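Extracellular solute-binding protein family 1 (Pseudothermotoga lettingae, PDB 5CI5) probably serves as the extracellular sugar-binding component of an ABC transporter, and binds alpha-D-tagatose. Local coordinates at residues Thr192-Met197 with Ala295-Gly300. Sequence-based numbering, arbitrary orientation.
Sequences TTLGYM and ASVLGG. With T6T (alpha-D-tagatopyranose), chain C.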
ATOM      1  N   THR A 192      -0.166  -9.415   2.723  1.00  6.68           N
ATOM      2  CA  THR A 192       0.679 -10.593   2.831  1.00  7.66           C
ATOM      3  C   THR A 192       1.662 -10.712   1.652  1.00  6.77           C
ATOM      4  O   THR A 192       2.849 -11.003   1.828  1.00  7.33           O
ATOM      5  CB  THR A 192      -0.211 -11.828   2.958  1.00  9.93           C
ATOM      6  OG1 THR A 192      -0.978 -11.677   4.158  1.00  8.29           O
ATOM      7  CG2 THR A 192       0.623 -13.140   2.998  1.00 11.62           C
ATOM      8  N   THR A 193       1.198 -10.395   0.455  1.00  5.54           N
ATOM      9  CA  THR A 193       2.084 -10.314  -0.689  1.00  7.60           C
ATOM     10  C   THR A 193       3.117  -9.233  -0.504  1.00 11.38           C
ATOM     11  O   THR A 193       4.287  -9.429  -0.808  1.00  7.67           O
ATOM     12  CB  THR A 193       1.309 -10.043  -1.968  1.00 10.94           C
ATOM     13  OG1 THR A 193       0.422 -11.142  -2.142  1.00 10.91           O
ATOM     14  CG2 THR A 193       2.236  -9.922  -3.211  1.00  8.53           C
ATOM     15  N   LEU A 194       2.677  -8.074  -0.038  1.00  6.66           N
ATOM     16  CA  LEU A 194       3.596  -6.971   0.165  1.00  6.80           C
ATOM     17  C   LEU A 194       4.633  -7.311   1.211  1.00  7.82           C
ATOM     18  O   LEU A 194       5.812  -6.966   1.054  1.00  7.50           O
ATOM     19  CB  LEU A 194       2.823  -5.698   0.546  1.00  5.20           C
ATOM     20  CG  LEU A 194       1.986  -5.081  -0.576  1.00  5.53           C
ATOM     21  CD1 LEU A 194       0.938  -4.160   0.000  1.00  8.76           C
ATOM     22  CD2 LEU A 194       2.870  -4.354  -1.564  1.00 10.62           C
ATOM     23  N   GLY A 195       4.216  -7.991   2.275  1.00  6.48           N
ATOM     24  CA  GLY A 195       5.148  -8.435   3.310  1.00  8.17           C
ATOM     25  C   GLY A 195       6.194  -9.372   2.726  1.00  7.77           C
ATOM     26  O   GLY A 195       7.398  -9.196   2.913  1.00  7.43           O
ATOM     27  N   TYR A 196       5.745 -10.389   2.003  1.00  8.69           N
ATOM     28  CA  TYR A 196       6.689 -11.287   1.391  1.00  5.92           C
ATOM     29  C   TYR A 196       7.645 -10.549   0.432  1.00  7.43           C
ATOM     30  O   TYR A 196       8.861 -10.784   0.449  1.00  7.72           O
ATOM     31  CB  TYR A 196       5.969 -12.425   0.655  1.00  7.67           C
ATOM     32  CG  TYR A 196       6.974 -13.302  -0.045  1.00  6.03           C
ATOM     33  CD1 TYR A 196       7.872 -14.087   0.696  1.00  7.81           C
ATOM     34  CD2 TYR A 196       7.068 -13.313  -1.410  1.00  5.07           C
ATOM     35  CE1 TYR A 196       8.833 -14.852   0.066  1.00  8.84           C
ATOM     36  CE2 TYR A 196       8.018 -14.086  -2.047  1.00  8.07           C
ATOM     37  CZ  TYR A 196       8.883 -14.848  -1.300  1.00  7.39           C
ATOM     38  OH  TYR A 196       9.843 -15.610  -1.952  1.00 11.04           O
HETATM   39  N   MSE A 197       7.109  -9.653  -0.398  1.00  5.89           N
HETATM   40  CA  MSE A 197       7.936  -8.869  -1.313  1.00  9.72           C
HETATM   41  C   MSE A 197       8.982  -8.052  -0.577  1.00  7.23           C
HETATM   42  O   MSE A 197      10.126  -7.986  -1.030  1.00  8.39           O
HETATM   43  CB  MSE A 197       7.083  -7.936  -2.178  1.00  8.42           C
HETATM   44  CG  MSE A 197       6.325  -8.657  -3.257  1.00  7.20           C
HETATM   45 SE   MSE A 197       5.229  -7.436  -4.333  0.76 11.20          SE
HETATM   46  CE  MSE A 197       6.696  -6.439  -5.196  1.00 11.12           C
ATOM     47  N   ALA A 295      15.429  -2.488   0.825  1.00 10.09           N
ATOM     48  CA  ALA A 295      14.215  -2.636   0.023  1.00  8.19           C
ATOM     49  C   ALA A 295      13.050  -1.826   0.556  1.00  7.91           C
ATOM     50  O   ALA A 295      12.860  -1.685   1.760  1.00  8.59           O
ATOM     51  CB  ALA A 295      13.810  -4.111  -0.050  1.00 10.97           C
ATOM     52  N   SER A 296      12.246  -1.368  -0.387  1.00  8.85           N
ATOM     53  CA  SER A 296      10.955  -0.789  -0.109  1.00  8.57           C
ATOM     54  C   SER A 296      10.085  -1.110  -1.303  1.00 10.58           C
ATOM     55  O   SER A 296      10.602  -1.329  -2.400  1.00 12.95           O
ATOM     56  CB  SER A 296      11.060   0.720   0.130  1.00  9.18           C
ATOM     57  OG  SER A 296       9.797   1.313   0.410  1.00 10.41           O
ATOM     58  N   VAL A 297       8.778  -1.174  -1.080  1.00  7.37           N
ATOM     59  CA  VAL A 297       7.799  -1.379  -2.144  1.00  7.41           C
ATOM     60  C   VAL A 297       6.914  -0.125  -2.257  1.00  6.53           C
ATOM     61  O   VAL A 297       6.506   0.462  -1.241  1.00  9.25           O
ATOM     62  CB  VAL A 297       6.905  -2.642  -1.905  1.00  8.22           C
ATOM     63  CG1 VAL A 297       5.869  -2.813  -2.999  1.00  9.90           C
ATOM     64  CG2 VAL A 297       7.787  -3.894  -1.811  1.00  9.82           C
ATOM     65  N   LEU A 298       6.640   0.259  -3.502  1.00  6.90           N
ATOM     66  CA  LEU A 298       5.847   1.419  -3.873  1.00  7.51           C
ATOM     67  C   LEU A 298       4.350   1.104  -3.770  1.00  8.39           C
ATOM     68  O   LEU A 298       3.906   0.001  -4.146  1.00  8.65           O
ATOM     69  CB  LEU A 298       6.189   1.800  -5.311  1.00 11.21           C
ATOM     70  CG  LEU A 298       5.509   2.991  -5.964  1.00 13.39           C
ATOM     71  CD1 LEU A 298       5.929   4.271  -5.255  1.00 11.71           C
ATOM     72  CD2 LEU A 298       5.902   3.042  -7.445  1.00 11.48           C
ATOM     73  N   GLY A 299       3.570   2.069  -3.301  1.00  7.98           N
ATOM     74  CA  GLY A 299       2.127   1.928  -3.276  1.00  5.31           C
ATOM     75  C   GLY A 299       1.377   3.239  -3.424  1.00  6.32           C
ATOM     76  O   GLY A 299       1.956   4.306  -3.645  1.00  9.93           O
ATOM     77  N   GLY A 300       0.050   3.137  -3.313  1.00  8.72           N
ATOM     78  CA  GLY A 300      -0.818   4.292  -3.412  1.00  8.10           C
ATOM     79  C   GLY A 300      -2.096   3.983  -4.173  1.00  6.60           C
ATOM     80  O   GLY A 300      -2.411   2.802  -4.441  1.00  7.25           O
TER
HETATM   81  O3  T6T C 501       0.116   1.073  -0.380  1.00  7.87           O
HETATM   82  C3  T6T C 501      -1.288   1.150  -0.602  1.00  7.35           C
HETATM   83  C4  T6T C 501      -1.675   0.115  -1.657  1.00  6.93           C
HETATM   84  O4  T6T C 501      -0.879   0.297  -2.836  1.00  7.46           O
HETATM   85  C5  T6T C 501      -1.459  -1.261  -1.064  1.00  6.51           C
HETATM   86  O5  T6T C 501      -1.817  -2.269  -2.011  1.00  8.17           O
HETATM   87  C6  T6T C 501      -2.259  -1.412   0.225  1.00  6.41           C
HETATM   88  O6  T6T C 501      -1.832  -0.418   1.155  1.00  8.35           O
HETATM   89  C2  T6T C 501      -2.012   0.922   0.686  1.00  5.91           C
HETATM   90  O2  T6T C 501      -3.410   1.174   0.500  1.00  7.34           O
HETATM   91  C1  T6T C 501      -1.493   1.860   1.797  1.00  8.87           C
HETATM   92  O1  T6T C 501      -1.538   3.198   1.460  1.00  8.76           O
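L194 and M197, one turn apart on helix 190-202, pack against V297 of segment 295-300, beside the sugar cleft of this periplasmic-binding-protein fold. The contact is wholly apolar, with no hydrogen bond between the two segments. V297 turns its two methyls to different partners: CG1, anti to the backbone N (chi1 178°), meets CD2 of L194 at 3.7 Å, while CG2 lies 4.1 Å from CB of M197. A branched valine suits this place because one short side chain can serve both helix residues. M197 is selenomethionine, and it meets the valine through the base of its chain. R370, a pocket residue, touches both L194 and M197, and M198 extends the helical surface against V297.

The second kind of contact is with the bound alpha-D-tagatopyranose. L194 divides its fork between protein and ligand: CD2 rests on V297, whereas CD1 comes to 3.9 Å from both O5 and C5 of the sugar, so leucine gives the sugar an apolar contact beside groups that hydrogen-bond to it. Next to it, at the neighbouring hydroxyl O4, the strand supplies two glycines. G299 brings its CA to 3.4 Å from the ligand O4, and a CB there would collide with the sugar O3. G300 has a positive phi (141°), a backbone shape that a residue with a side chain would hardly tolerate. D85, D137 and W301 are among the residues that also hydrogen-bond the sugar, while the G300 N-H points almost straight at the ligand O4, 3.0 Å from N to O4 with an angle of 171°.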